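Long-range contacts in alpha-L-rhamnosidase (Klebsiella oxytoca, PDB 4XHC), which hydrolyses terminal alpha-L-rhamnose from rhamnosides, as a two-domain glycoside hydrolase of family GH78: residues Q417-S422 and M451-K456; Q403-A408 and A439-P444; A120-Q125 and K181-K186. All coordinates share one frame; numbering follows the deposited sequence.

From the N terminus, contact 3 closes first. It pairs 120-125 with 181-186 across 55 intervening residues, in the beta-rich N-terminal domain. The other two contacts come much later, in the helical hairpin-glycosidase domain. Contact 2 opens at 403-408 and contact 1 at 417-422; contact 2 then closes at 439-444 and contact 1 at 451-456. The two therefore cross. Together they tie helix 391-412 and the short hairpin after it to the turn behind helix 430-438 and to the end of helix 444-456. They also touch, Tyr420 OH lying 3.4 Å from Val441 CG1. Contact 3 is remote, its centre about 63 Å from that of contact 1 and 69 Å from that of contact 2.

Contact 1. Residues Q417-S422 and M451-K456; sequences QGFYVS and MRNLEK. With SO4 (sulfate ion), chain D.
The amide of Asn453 lies almost flat over one face of the Phe419 ring. The two planes are 14° apart, and ND2 sits above the middle of the ring. Asn453 CG is anti to its backbone nitrogen (chi1 -154°), which carries the amide from the helix to the turn before Phe419. There ND2 of Asn453 donates to Gln417 O at 3.2 Å, on a lone pair in the carbonyl plane. A weak second bond runs from Asn453 ND2 to Gly418 O at 3.1 Å. One amide nitrogen thus holds two successive carbonyls of a tight turn. Gly418 has positive phi and forms a G1 beta bulge with Phe419 opposite Asp414. Leu454 CD2 approaches the same ring obliquely, 3.6 Å from Phe419 CE1. Elsewhere on the helix, Arg452 NE and NH2 both bond to O4 of a sulfate ion, probably from the crystallisation liquor, which Arg448 also binds. Arg452 NH1 forms a salt bridge to Glu455 OE1 at 3.0 Å and another to Glu484. Helix 430-438 supplies Gln433, which touches both Phe419 and Leu454 and so packs against both sides of the contact. Tyr472 of helix 466-478 meets Leu454, on the side of helix 444-456.

Contact 2. Residues Q403-A408 and A439-P444; sequences QLKSAA and AEVGTP
Lys405 reaches out from helix 391-412 to the turn at the end of helix 430-438, and its chain runs alongside Val441 in the opposite sense. This lysine has more surface buried here than any other residue of the two segments. CG lies beside the backbone nitrogen (chi1 -69°) and every later torsion is extended, so the chain is a straight arm. Lys405 NZ donates a hydrogen bond to Glu440 O at 3.1 Å. The donor stands well above the carbonyl plane, 56° out of it, and so misses the lone pairs. Ala439 O is 3.6 Å from Lys405 NZ, so the ammonium group lies near two carbonyls at the C-terminal end of helix 430-438, where the helix dipole would probably favour a positive charge.

Glu440 leaves the helix with positive phi and forms a Schellman motif, with two bonds back into the last turn. Such a turn ends a helix and redirects the chain, here toward helix 444-456. The surrounding domain is a ring of paired helices, the (alpha/alpha)6 barrel of this family, and the contact joins one helix to the link between two others. Glu440 CB lies 3.8 Å from Lys405 NZ. Its carboxylate is not in contact with the ammonium group, with Glu440 OE1 4.9 Å from Lys405 NZ.

Val441 is the second large contributor, and it is buried. Its two methyl groups divide the work. Val441 CG2 lies 4.2 Å from Lys405 CG, against the aliphatic part of the arm. Val441 CG1 faces the helix backbone, 3.8 Å from Lys405 O, and also meets Ala408 CB at 4.3 Å. Ile376 of helix 368-389 touches the side chains of both Lys405 and Ala439.

Contact 3. Residues A120-Q125 and K181-K186; sequences APAHLQ and KAVSRK
His123 and Ala182 form an antiparallel hydrogen-bonded pair within a classic beta bulge, in which Lys181 and Ala182 both face His123. His123 N donates to Ala182 O at 2.9 Å, nearly straight at 175°. In return Ala182 N donates to His123 O at 3.3 Å, on a lone pair in the carbonyl plane. Lys181 N makes a weak hydrogen bond to the same oxygen. The pairing joins strands 122-129 and 175-182 in the antiparallel sheet of the N-terminal domain.

The packed part lies around this pair and beyond it toward Val183. His123 CB and Ala182 CB are 4.2 Å apart on the same face of the sheet. Ala122 CB meets Val183 CG1 at 3.9 Å. The second subunit approaches here too: its Trp150 packs on Ala120 and Pro121, and Ser149 OG of the second subunit is hydrogen-bonded to Pro121 O.

The other end is looser, and Lys181 is exposed to solvent. Its chain bends at chi2 (-72°) and then runs out past Gln125, where Lys181 CE comes to 3.6 Å from Gln125 OE1. This is a passing contact, and no hydrogen bond forms between the two side chains. Asp155 instead is hydrogen-bonded to Gln125 NE2 and to His123 NE2, which ties both side chains of strand 122-129. The base of the lysine is better packed than its end: Lys181 CB sits over a face of the His123 ring in a CH-pi contact, 3.7 Å from the ring centroid and nearest to ND1.

Contact 1. Residues Q417-S422 and M451-K456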
ATOM      1  N   GLN A 417      38.666  16.674 -41.987  1.00 59.68           N
ATOM      2  CA  GLN A 417      37.875  15.571 -41.419  1.00 58.10           C
ATOM      3  C   GLN A 417      36.544  15.334 -42.150  1.00 54.89           C
ATOM      4  O   GLN A 417      35.980  14.247 -42.058  1.00 53.54           O
ATOM      5  CB  GLN A 417      37.592  15.829 -39.942  1.00 57.18           C
ATOM      6  CG  GLN A 417      38.813  15.703 -39.041  1.00 58.69           C
ATOM      7  CD  GLN A 417      38.446  15.732 -37.578  1.00 58.48           C
ATOM      8  OE1 GLN A 417      38.326  14.682 -36.942  1.00 61.43           O
ATOM      9  NE2 GLN A 417      38.196  16.926 -37.049  1.00 56.52           N
ATOM     10  N   GLY A 418      36.061  16.342 -42.880  1.00 53.60           N
ATOM     11  CA  GLY A 418      34.794  16.253 -43.618  1.00 51.83           C
ATOM     12  C   GLY A 418      33.581  16.241 -42.712  1.00 49.06           C
ATOM     13  O   GLY A 418      32.536  15.723 -43.086  1.00 47.58           O
ATOM     14  N   PHE A 419      33.739  16.829 -41.526  1.00 47.68           N
ATOM     15  CA  PHE A 419      32.695  16.894 -40.508  1.00 45.44           C
ATOM     16  C   PHE A 419      32.724  18.274 -39.849  1.00 44.54           C
ATOM     17  O   PHE A 419      33.720  18.991 -39.922  1.00 45.51           O
ATOM     18  CB  PHE A 419      32.922  15.850 -39.399  1.00 44.42           C
ATOM     19  CG  PHE A 419      32.622  14.424 -39.795  1.00 44.40           C
ATOM     20  CD1 PHE A 419      31.392  14.075 -40.342  1.00 44.67           C
ATOM     21  CD2 PHE A 419      33.553  13.414 -39.572  1.00 44.60           C
ATOM     22  CE1 PHE A 419      31.116  12.753 -40.696  1.00 44.58           C
ATOM     23  CE2 PHE A 419      33.276  12.091 -39.921  1.00 45.07           C
ATOM     24  CZ  PHE A 419      32.054  11.761 -40.483  1.00 44.18           C
ATOM     25  N   TYR A 420      31.626  18.636 -39.201  1.00 43.23           N
ATOM     26  CA  TYR A 420      31.596  19.817 -38.356  1.00 43.56           C
ATOM     27  C   TYR A 420      32.146  19.462 -36.967  1.00 43.59           C
ATOM     28  O   TYR A 420      31.876  18.382 -36.445  1.00 42.68           O
ATOM     29  CB  TYR A 420      30.166  20.364 -38.235  1.00 44.01           C
ATOM     30  CG  TYR A 420      29.563  20.880 -39.531  1.00 44.55           C
ATOM     31  CD1 TYR A 420      29.825  22.173 -39.981  1.00 45.45           C
ATOM     32  CD2 TYR A 420      28.718  20.079 -40.296  1.00 44.30           C
ATOM     33  CE1 TYR A 420      29.267  22.648 -41.159  1.00 46.81           C
ATOM     34  CE2 TYR A 420      28.160  20.541 -41.477  1.00 44.98           C
ATOM     35  CZ  TYR A 420      28.429  21.828 -41.902  1.00 47.49           C
ATOM     36  OH  TYR A 420      27.867  22.289 -43.076  1.00 49.68           O
ATOM     37  N   VAL A 421      32.904  20.383 -36.378  1.00 43.40           N
ATOM     38  CA  VAL A 421      33.369  20.247 -35.005  1.00 43.76           C
ATOM     39  C   VAL A 421      32.512  21.093 -34.050  1.00 43.62           C
ATOM     40  O   VAL A 421      31.817  22.014 -34.469  1.00 42.52           O
ATOM     41  CB  VAL A 421      34.858  20.623 -34.863  1.00 46.21           C
ATOM     42  CG1 VAL A 421      35.704  19.771 -35.796  1.00 47.35           C
ATOM     43  CG2 VAL A 421      35.097  22.103 -35.131  1.00 47.32           C
ATOM     44  N   SER A 422      32.571  20.774 -32.762  1.00 45.05           N
ATOM     45  CA  SER A 422      31.726  21.418 -31.753  1.00 44.65           C
ATOM     46  C   SER A 422      32.511  21.705 -30.461  1.00 43.77           C
ATOM     47  O   SER A 422      33.221  20.838 -29.944  1.00 46.26           O
ATOM     48  CB  SER A 422      30.514  20.524 -31.465  1.00 43.75           C
ATOM     49  OG  SER A 422      29.539  21.194 -30.678  1.00 43.91           O
ATOM     50  N   MET A 451      26.739  12.617 -45.284  1.00 47.77           N
ATOM     51  CA  MET A 451      25.994  11.425 -44.901  1.00 48.35           C
ATOM     52  C   MET A 451      26.740  10.161 -45.326  1.00 49.60           C
ATOM     53  O   MET A 451      26.706   9.155 -44.616  1.00 50.21           O
ATOM     54  CB  MET A 451      24.589  11.427 -45.501  1.00 50.48           C
ATOM     55  CG  MET A 451      23.731  12.638 -45.153  1.00 50.75           C
ATOM     56  SD  MET A 451      23.552  13.043 -43.403  1.00 51.33           S
ATOM     57  CE  MET A 451      22.693  11.595 -42.788  1.00 52.69           C
ATOM     58  N   ARG A 452      27.420  10.219 -46.471  1.00 51.46           N
ATOM     59  CA  ARG A 452      28.340   9.147 -46.885  1.00 54.03           C
ATOM     60  C   ARG A 452      29.537   9.020 -45.953  1.00 53.45           C
ATOM     61  O   ARG A 452      30.040   7.923 -45.729  1.00 54.74           O
ATOM     62  CB  ARG A 452      28.878   9.386 -48.299  1.00 55.73           C
ATOM     63  CG  ARG A 452      27.865   9.233 -49.406  1.00 57.43           C
ATOM     64  CD  ARG A 452      27.240   7.854 -49.366  1.00 58.94           C
ATOM     65  NE  ARG A 452      26.490   7.559 -50.577  1.00 61.99           N
ATOM     66  CZ  ARG A 452      25.642   6.542 -50.703  1.00 63.28           C
ATOM     67  NH1 ARG A 452      25.424   5.702 -49.691  1.00 63.19           N
ATOM     68  NH2 ARG A 452      24.997   6.366 -51.847  1.00 65.13           N
ATOM     69  N   ASN A 453      29.984  10.142 -45.411  1.00 52.94           N
ATOM     70  CA  ASN A 453      31.105  10.143 -44.493  1.00 54.94           C
ATOM     71  C   ASN A 453      30.745   9.481 -43.143  1.00 51.99           C
ATOM     72  O   ASN A 453      31.585   8.829 -42.531  1.00 52.67           O
ATOM     73  CB  ASN A 453      31.605  11.580 -44.298  1.00 57.95           C
ATOM     74  CG  ASN A 453      33.058  11.653 -43.897  1.00 64.27           C
ATOM     75  OD1 ASN A 453      33.808  10.705 -44.086  1.00 72.68           O
ATOM     76  ND2 ASN A 453      33.463  12.781 -43.333  1.00 66.36           N
ATOM     77  N   LEU A 454      29.501   9.625 -42.692  1.00 48.78           N
ATOM     78  CA  LEU A 454      29.040   8.928 -41.484  1.00 46.29           C
ATOM     79  C   LEU A 454      29.038   7.417 -41.663  1.00 47.15           C
ATOM     80  O   LEU A 454      29.361   6.673 -40.743  1.00 51.16           O
ATOM     81  CB  LEU A 454      27.632   9.346 -41.122  1.00 45.27           C
ATOM     82  CG  LEU A 454      27.407  10.816 -40.747  1.00 44.49           C
ATOM     83  CD1 LEU A 454      25.920  11.092 -40.647  1.00 45.82           C
ATOM     84  CD2 LEU A 454      28.076  11.183 -39.438  1.00 44.40           C
ATOM     85  N   GLU A 455      28.713   6.979 -42.870  1.00 47.90           N
ATOM     86  CA  GLU A 455      28.512   5.586 -43.207  1.00 49.87           C
ATOM     87  C   GLU A 455      29.865   4.888 -43.322  1.00 50.71           C
ATOM     88  O   GLU A 455      30.027   3.767 -42.875  1.00 52.69           O
ATOM     89  CB  GLU A 455      27.723   5.519 -44.532  1.00 52.26           C
ATOM     90  CG  GLU A 455      28.010   4.351 -45.465  1.00 56.52           C
ATOM     91  CD  GLU A 455      27.171   4.378 -46.748  1.00 58.41           C
ATOM     92  OE1 GLU A 455      26.163   5.125 -46.834  1.00 57.01           O
ATOM     93  OE2 GLU A 455      27.538   3.638 -47.684  1.00 60.57           O
ATOM     94  N   LYS A 456      30.840   5.576 -43.893  1.00 51.89           N
ATOM     95  CA  LYS A 456      32.193   5.034 -44.085  1.00 55.16           C
ATOM     96  C   LYS A 456      33.203   5.384 -42.982  1.00 54.39           C
ATOM     97  O   LYS A 456      34.215   4.711 -42.826  1.00 54.48           O
ATOM     98  CB  LYS A 456      32.700   5.562 -45.421  1.00 58.32           C
ATOM     99  CG  LYS A 456      31.754   5.208 -46.565  1.00 61.66           C
ATOM    100  CD  LYS A 456      32.154   5.666 -47.965  1.00 64.96           C
ATOM    101  CE  LYS A 456      31.020   5.272 -48.909  1.00 66.01           C
ATOM    102  NZ  LYS A 456      31.486   4.975 -50.284  1.00 68.64           N
TER
HETATM  103  S   SO4 D 901      26.783   8.949 -54.101  1.00 62.24           S
HETATM  104  O1  SO4 D 901      26.547   8.219 -55.356  1.00 59.09           O
HETATM  105  O2  SO4 D 901      28.012   8.358 -53.509  1.00 59.21           O
HETATM  106  O3  SO4 D 901      26.864  10.385 -54.422  1.00 64.91           O
HETATM  107  O4  SO4 D 901      25.652   8.903 -53.148  1.00 65.15           O

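Contact 2. Residues Q403-A408 and A439-P444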
ATOM      1  N   GLN A 403      23.471  34.824 -42.219  1.00 65.27           N
ATOM      2  CA  GLN A 403      24.583  35.045 -41.288  1.00 62.84           C
ATOM      3  C   GLN A 403      24.897  33.785 -40.522  1.00 58.31           C
ATOM      4  O   GLN A 403      26.055  33.392 -40.438  1.00 58.14           O
ATOM      5  CB  GLN A 403      24.274  36.197 -40.336  1.00 65.81           C
ATOM      6  CG  GLN A 403      24.349  37.545 -41.031  1.00 72.62           C
ATOM      7  CD  GLN A 403      23.791  38.660 -40.179  1.00 76.05           C
ATOM      8  OE1 GLN A 403      23.858  38.597 -38.946  1.00 79.67           O
ATOM      9  NE2 GLN A 403      23.241  39.689 -40.826  1.00 78.29           N
ATOM     10  N   LEU A 404      23.860  33.131 -40.001  1.00 56.41           N
ATOM     11  CA  LEU A 404      24.035  31.930 -39.180  1.00 53.02           C
ATOM     12  C   LEU A 404      24.618  30.766 -39.980  1.00 50.78           C
ATOM     13  O   LEU A 404      25.522  30.080 -39.504  1.00 48.06           O
ATOM     14  CB  LEU A 404      22.709  31.501 -38.547  1.00 52.65           C
ATOM     15  CG  LEU A 404      22.032  32.469 -37.577  1.00 54.74           C
ATOM     16  CD1 LEU A 404      20.737  31.867 -37.053  1.00 55.32           C
ATOM     17  CD2 LEU A 404      22.950  32.831 -36.420  1.00 54.81           C
ATOM     18  N   LYS A 405      24.099  30.534 -41.181  1.00 51.24           N
ATOM     19  CA  LYS A 405      24.663  29.505 -42.049  1.00 51.58           C
ATOM     20  C   LYS A 405      26.137  29.774 -42.381  1.00 53.25           C
ATOM     21  O   LYS A 405      26.957  28.862 -42.304  1.00 53.08           O
ATOM     22  CB  LYS A 405      23.875  29.386 -43.345  1.00 54.36           C
ATOM     23  CG  LYS A 405      22.491  28.816 -43.165  1.00 54.00           C
ATOM     24  CD  LYS A 405      21.887  28.412 -44.492  1.00 55.44           C
ATOM     25  CE  LYS A 405      20.471  27.924 -44.278  1.00 56.53           C
ATOM     26  NZ  LYS A 405      19.884  27.318 -45.495  1.00 59.41           N
ATOM     27  N   SER A 406      26.466  31.013 -42.760  1.00 55.65           N
ATOM     28  CA  SER A 406      27.863  31.386 -43.025  1.00 56.83           C
ATOM     29  C   SER A 406      28.757  31.192 -41.806  1.00 55.30           C
ATOM     30  O   SER A 406      29.859  30.648 -41.916  1.00 57.88           O
ATOM     31  CB  SER A 406      27.975  32.836 -43.480  1.00 58.92           C
ATOM     32  OG  SER A 406      27.395  32.976 -44.754  1.00 61.86           O
ATOM     33  N   ALA A 407      28.287  31.643 -40.653  1.00 52.64           N
ATOM     34  CA  ALA A 407      29.047  31.512 -39.428  1.00 51.27           C
ATOM     35  C   ALA A 407      29.283  30.033 -39.085  1.00 50.91           C
ATOM     36  O   ALA A 407      30.349  29.669 -38.582  1.00 51.79           O
ATOM     37  CB  ALA A 407      28.333  32.223 -38.297  1.00 50.80           C
ATOM     38  N   ALA A 408      28.300  29.187 -39.369  1.00 49.47           N
ATOM     39  CA  ALA A 408      28.449  27.760 -39.145  1.00 48.93           C
ATOM     40  C   ALA A 408      29.579  27.186 -39.997  1.00 49.45           C
ATOM     41  O   ALA A 408      30.439  26.469 -39.487  1.00 49.47           O
ATOM     42  CB  ALA A 408      27.146  27.042 -39.440  1.00 49.76           C
ATOM     43  N   ALA A 439      19.652  21.581 -41.208  1.00 49.20           N
ATOM     44  CA  ALA A 439      19.621  23.040 -41.281  1.00 50.85           C
ATOM     45  C   ALA A 439      19.879  23.583 -42.688  1.00 53.02           C
ATOM     46  O   ALA A 439      19.670  24.772 -42.946  1.00 53.30           O
ATOM     47  CB  ALA A 439      20.644  23.612 -40.315  1.00 49.48           C
ATOM     48  N   GLU A 440      20.359  22.709 -43.572  1.00 54.41           N
ATOM     49  CA  GLU A 440      20.651  23.036 -44.971  1.00 56.59           C
ATOM     50  C   GLU A 440      21.795  24.043 -45.093  1.00 54.95           C
ATOM     51  O   GLU A 440      21.749  24.941 -45.923  1.00 55.64           O
ATOM     52  CB  GLU A 440      19.390  23.510 -45.716  1.00 59.98           C
ATOM     53  CG  GLU A 440      18.210  22.555 -45.604  1.00 61.07           C
ATOM     54  CD  GLU A 440      17.220  22.687 -46.747  1.00 65.69           C
ATOM     55  OE1 GLU A 440      16.800  23.827 -47.059  1.00 67.80           O
ATOM     56  OE2 GLU A 440      16.859  21.640 -47.332  1.00 68.62           O
ATOM     57  N   VAL A 441      22.811  23.880 -44.248  1.00 51.50           N
ATOM     58  CA  VAL A 441      24.045  24.660 -44.354  1.00 50.68           C
ATOM     59  C   VAL A 441      24.844  24.084 -45.518  1.00 51.22           C
ATOM     60  O   VAL A 441      24.847  22.875 -45.717  1.00 52.54           O
ATOM     61  CB  VAL A 441      24.865  24.583 -43.048  1.00 47.90           C
ATOM     62  CG1 VAL A 441      26.211  25.266 -43.206  1.00 48.81           C
ATOM     63  CG2 VAL A 441      24.093  25.196 -41.888  1.00 46.68           C
ATOM     64  N   GLY A 442      25.505  24.941 -46.293  1.00 52.36           N
ATOM     65  CA  GLY A 442      26.345  24.479 -47.398  1.00 52.69           C
ATOM     66  C   GLY A 442      25.547  24.111 -48.629  1.00 55.08           C
ATOM     67  O   GLY A 442      24.472  24.639 -48.845  1.00 56.49           O
ATOM     68  N   THR A 443      26.084  23.213 -49.450  1.00 57.10           N
ATOM     69  CA  THR A 443      25.423  22.826 -50.704  1.00 60.36           C
ATOM     70  C   THR A 443      24.816  21.435 -50.590  1.00 59.51           C
ATOM     71  O   THR A 443      25.225  20.654 -49.724  1.00 55.91           O
ATOM     72  CB  THR A 443      26.408  22.829 -51.884  1.00 63.07           C
ATOM     73  OG1 THR A 443      27.531  21.996 -51.557  1.00 65.00           O
ATOM     74  CG2 THR A 443      26.884  24.230 -52.169  1.00 64.20           C
ATOM     75  N   PRO A 444      23.845  21.112 -51.469  1.00 63.14           N
ATOM     76  CA  PRO A 444      23.231  19.774 -51.462  1.00 62.98           C
ATOM     77  C   PRO A 444      24.237  18.632 -51.608  1.00 63.02           C
ATOM     78  O   PRO A 444      24.113  17.611 -50.921  1.00 61.38           O
ATOM     79  CB  PRO A 444      22.289  19.812 -52.670  1.00 65.27           C
ATOM     80  CG  PRO A 444      21.965  21.252 -52.849  1.00 66.64           C
ATOM     81  CD  PRO A 444      23.219  21.987 -52.480  1.00 65.85           C
TER

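Contact 3. Residues A120-Q125 and K181-K186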
ATOM      1  N   ALA A 120      -7.313 -13.878   9.598  1.00 51.64           N
ATOM      2  CA  ALA A 120      -6.366 -12.763   9.584  1.00 50.31           C
ATOM      3  C   ALA A 120      -6.406 -12.039   8.242  1.00 47.82           C
ATOM      4  O   ALA A 120      -6.841 -12.602   7.260  1.00 48.39           O
ATOM      5  CB  ALA A 120      -4.959 -13.266   9.872  1.00 50.23           C
ATOM      6  N   PRO A 121      -5.936 -10.790   8.190  1.00 46.84           N
ATOM      7  CA  PRO A 121      -5.840 -10.134   6.890  1.00 46.56           C
ATOM      8  C   PRO A 121      -4.950 -10.897   5.915  1.00 46.91           C
ATOM      9  O   PRO A 121      -4.045 -11.617   6.336  1.00 48.96           O
ATOM     10  CB  PRO A 121      -5.191  -8.777   7.219  1.00 46.48           C
ATOM     11  CG  PRO A 121      -5.449  -8.566   8.666  1.00 47.24           C
ATOM     12  CD  PRO A 121      -5.462  -9.930   9.284  1.00 47.51           C
ATOM     13  N   ALA A 122      -5.212 -10.748   4.625  1.00 45.91           N
ATOM     14  CA  ALA A 122      -4.339 -11.313   3.609  1.00 45.91           C
ATOM     15  C   ALA A 122      -3.416 -10.212   3.077  1.00 45.73           C
ATOM     16  O   ALA A 122      -3.892  -9.200   2.555  1.00 47.01           O
ATOM     17  CB  ALA A 122      -5.165 -11.911   2.486  1.00 46.36           C
ATOM     18  N   HIS A 123      -2.108 -10.408   3.215  1.00 43.44           N
ATOM     19  CA  HIS A 123      -1.135  -9.405   2.811  1.00 42.95           C
ATOM     20  C   HIS A 123      -0.504  -9.806   1.481  1.00 43.22           C
ATOM     21  O   HIS A 123       0.174 -10.818   1.389  1.00 43.55           O
ATOM     22  CB  HIS A 123      -0.084  -9.242   3.917  1.00 43.53           C
ATOM     23  CG  HIS A 123       1.060  -8.345   3.563  1.00 43.29           C
ATOM     24  ND1 HIS A 123       2.261  -8.378   4.240  1.00 44.88           N
ATOM     25  CD2 HIS A 123       1.193  -7.395   2.609  1.00 43.32           C
ATOM     26  CE1 HIS A 123       3.086  -7.489   3.717  1.00 44.37           C
ATOM     27  NE2 HIS A 123       2.462  -6.876   2.727  1.00 44.29           N
ATOM     28  N   LEU A 124      -0.745  -9.003   0.450  1.00 44.21           N
ATOM     29  CA  LEU A 124      -0.215  -9.260  -0.879  1.00 45.26           C
ATOM     30  C   LEU A 124       0.762  -8.182  -1.268  1.00 45.15           C
ATOM     31  O   LEU A 124       0.719  -7.083  -0.739  1.00 43.53           O
ATOM     32  CB  LEU A 124      -1.329  -9.237  -1.922  1.00 45.73           C
ATOM     33  CG  LEU A 124      -2.487 -10.200  -1.756  1.00 47.45           C
ATOM     34  CD1 LEU A 124      -3.567  -9.850  -2.764  1.00 47.57           C
ATOM     35  CD2 LEU A 124      -2.024 -11.634  -1.933  1.00 48.89           C
ATOM     36  N   GLN A 125       1.611  -8.510  -2.234  1.00 46.70           N
ATOM     37  CA  GLN A 125       2.502  -7.553  -2.863  1.00 48.60           C
ATOM     38  C   GLN A 125       2.428  -7.724  -4.368  1.00 47.70           C
ATOM     39  O   GLN A 125       2.621  -8.833  -4.871  1.00 47.14           O
ATOM     40  CB  GLN A 125       3.933  -7.801  -2.403  1.00 53.18           C
ATOM     41  CG  GLN A 125       5.011  -7.185  -3.286  1.00 55.26           C
ATOM     42  CD  GLN A 125       6.116  -6.589  -2.482  1.00 58.32           C
ATOM     43  OE1 GLN A 125       7.245  -7.095  -2.458  1.00 59.88           O
ATOM     44  NE2 GLN A 125       5.795  -5.510  -1.792  1.00 60.13           N
ATOM     45  N   LYS A 181       2.388 -12.492   0.651  1.00 53.10           N
ATOM     46  CA  LYS A 181       3.377 -12.255   1.706  1.00 54.76           C
ATOM     47  C   LYS A 181       3.016 -12.951   2.998  1.00 53.64           C
ATOM     48  O   LYS A 181       3.884 -13.503   3.675  1.00 52.90           O
ATOM     49  CB  LYS A 181       3.521 -10.761   1.997  1.00 57.24           C
ATOM     50  CG  LYS A 181       4.305  -9.992   0.956  1.00 60.47           C
ATOM     51  CD  LYS A 181       5.776 -10.327   1.035  1.00 64.90           C
ATOM     52  CE  LYS A 181       6.599  -9.326   0.256  1.00 69.46           C
ATOM     53  NZ  LYS A 181       8.005  -9.811   0.150  1.00 73.77           N
ATOM     54  N   ALA A 182       1.735 -12.897   3.354  1.00 51.83           N
ATOM     55  CA  ALA A 182       1.275 -13.490   4.595  1.00 50.95           C
ATOM     56  C   ALA A 182      -0.218 -13.735   4.622  1.00 49.51           C
ATOM     57  O   ALA A 182      -1.014 -12.861   4.301  1.00 48.76           O
ATOM     58  CB  ALA A 182       1.660 -12.612   5.773  1.00 50.44           C
ATOM     59  N   VAL A 183      -0.560 -14.960   4.991  1.00 49.99           N
ATOM     60  CA  VAL A 183      -1.870 -15.324   5.493  1.00 51.08           C
ATOM     61  C   VAL A 183      -1.540 -16.232   6.676  1.00 53.57           C
ATOM     62  O   VAL A 183      -0.362 -16.466   6.943  1.00 56.00           O
ATOM     63  CB  VAL A 183      -2.718 -16.061   4.425  1.00 50.94           C
ATOM     64  CG1 VAL A 183      -3.127 -15.102   3.321  1.00 49.12           C
ATOM     65  CG2 VAL A 183      -1.967 -17.242   3.822  1.00 51.57           C
ATOM     66  N   SER A 184      -2.531 -16.754   7.384  1.00 54.96           N
ATOM     67  CA  SER A 184      -2.228 -17.710   8.450  1.00 56.85           C
ATOM     68  C   SER A 184      -2.203 -19.123   7.884  1.00 57.87           C
ATOM     69  O   SER A 184      -2.564 -19.337   6.730  1.00 58.27           O
ATOM     70  CB  SER A 184      -3.239 -17.598   9.586  1.00 57.25           C
ATOM     71  OG  SER A 184      -4.527 -17.921   9.117  1.00 58.75           O
ATOM     72  N   ARG A 185      -1.795 -20.086   8.706  1.00 70.57           N
ATOM     73  CA  ARG A 185      -1.765 -21.495   8.297  1.00 71.79           C
ATOM     74  C   ARG A 185      -3.158 -22.105   8.152  1.00 70.56           C
ATOM     75  O   ARG A 185      -3.333 -23.081   7.435  1.00 68.90           O
ATOM     76  CB  ARG A 185      -0.919 -22.312   9.274  1.00 76.02           C
ATOM     77  CG  ARG A 185       0.578 -22.136   9.038  1.00 79.25           C
ATOM     78  CD  ARG A 185       1.358 -22.551  10.278  1.00 84.30           C
ATOM     79  NE  ARG A 185       2.614 -21.808  10.430  1.00 85.52           N
ATOM     80  CZ  ARG A 185       3.518 -22.017  11.392  1.00 88.96           C
ATOM     81  NH1 ARG A 185       3.364 -22.990  12.306  1.00 89.04           N
ATOM     82  NH2 ARG A 185       4.608 -21.253  11.429  1.00 89.32           N
ATOM     83  N   LYS A 186      -4.150 -21.504   8.802  1.00 70.71           N
ATOM     84  CA  LYS A 186      -5.532 -21.999   8.756  1.00 70.13           C
ATOM     85  C   LYS A 186      -6.279 -21.805   7.417  1.00 67.22           C
ATOM     86  O   LYS A 186      -7.333 -22.410   7.223  1.00 64.70           O
ATOM     87  CB  LYS A 186      -6.361 -21.341   9.872  1.00 71.79           C
ATOM     88  CG  LYS A 186      -5.924 -21.699  11.285  1.00 73.56           C
ATOM     89  CD  LYS A 186      -7.099 -21.706  12.251  1.00 74.36           C
ATOM     90  CE  LYS A 186      -7.908 -22.987  12.120  1.00 75.59           C
ATOM     91  NZ  LYS A 186      -9.156 -22.945  12.929  1.00 76.89           N
TER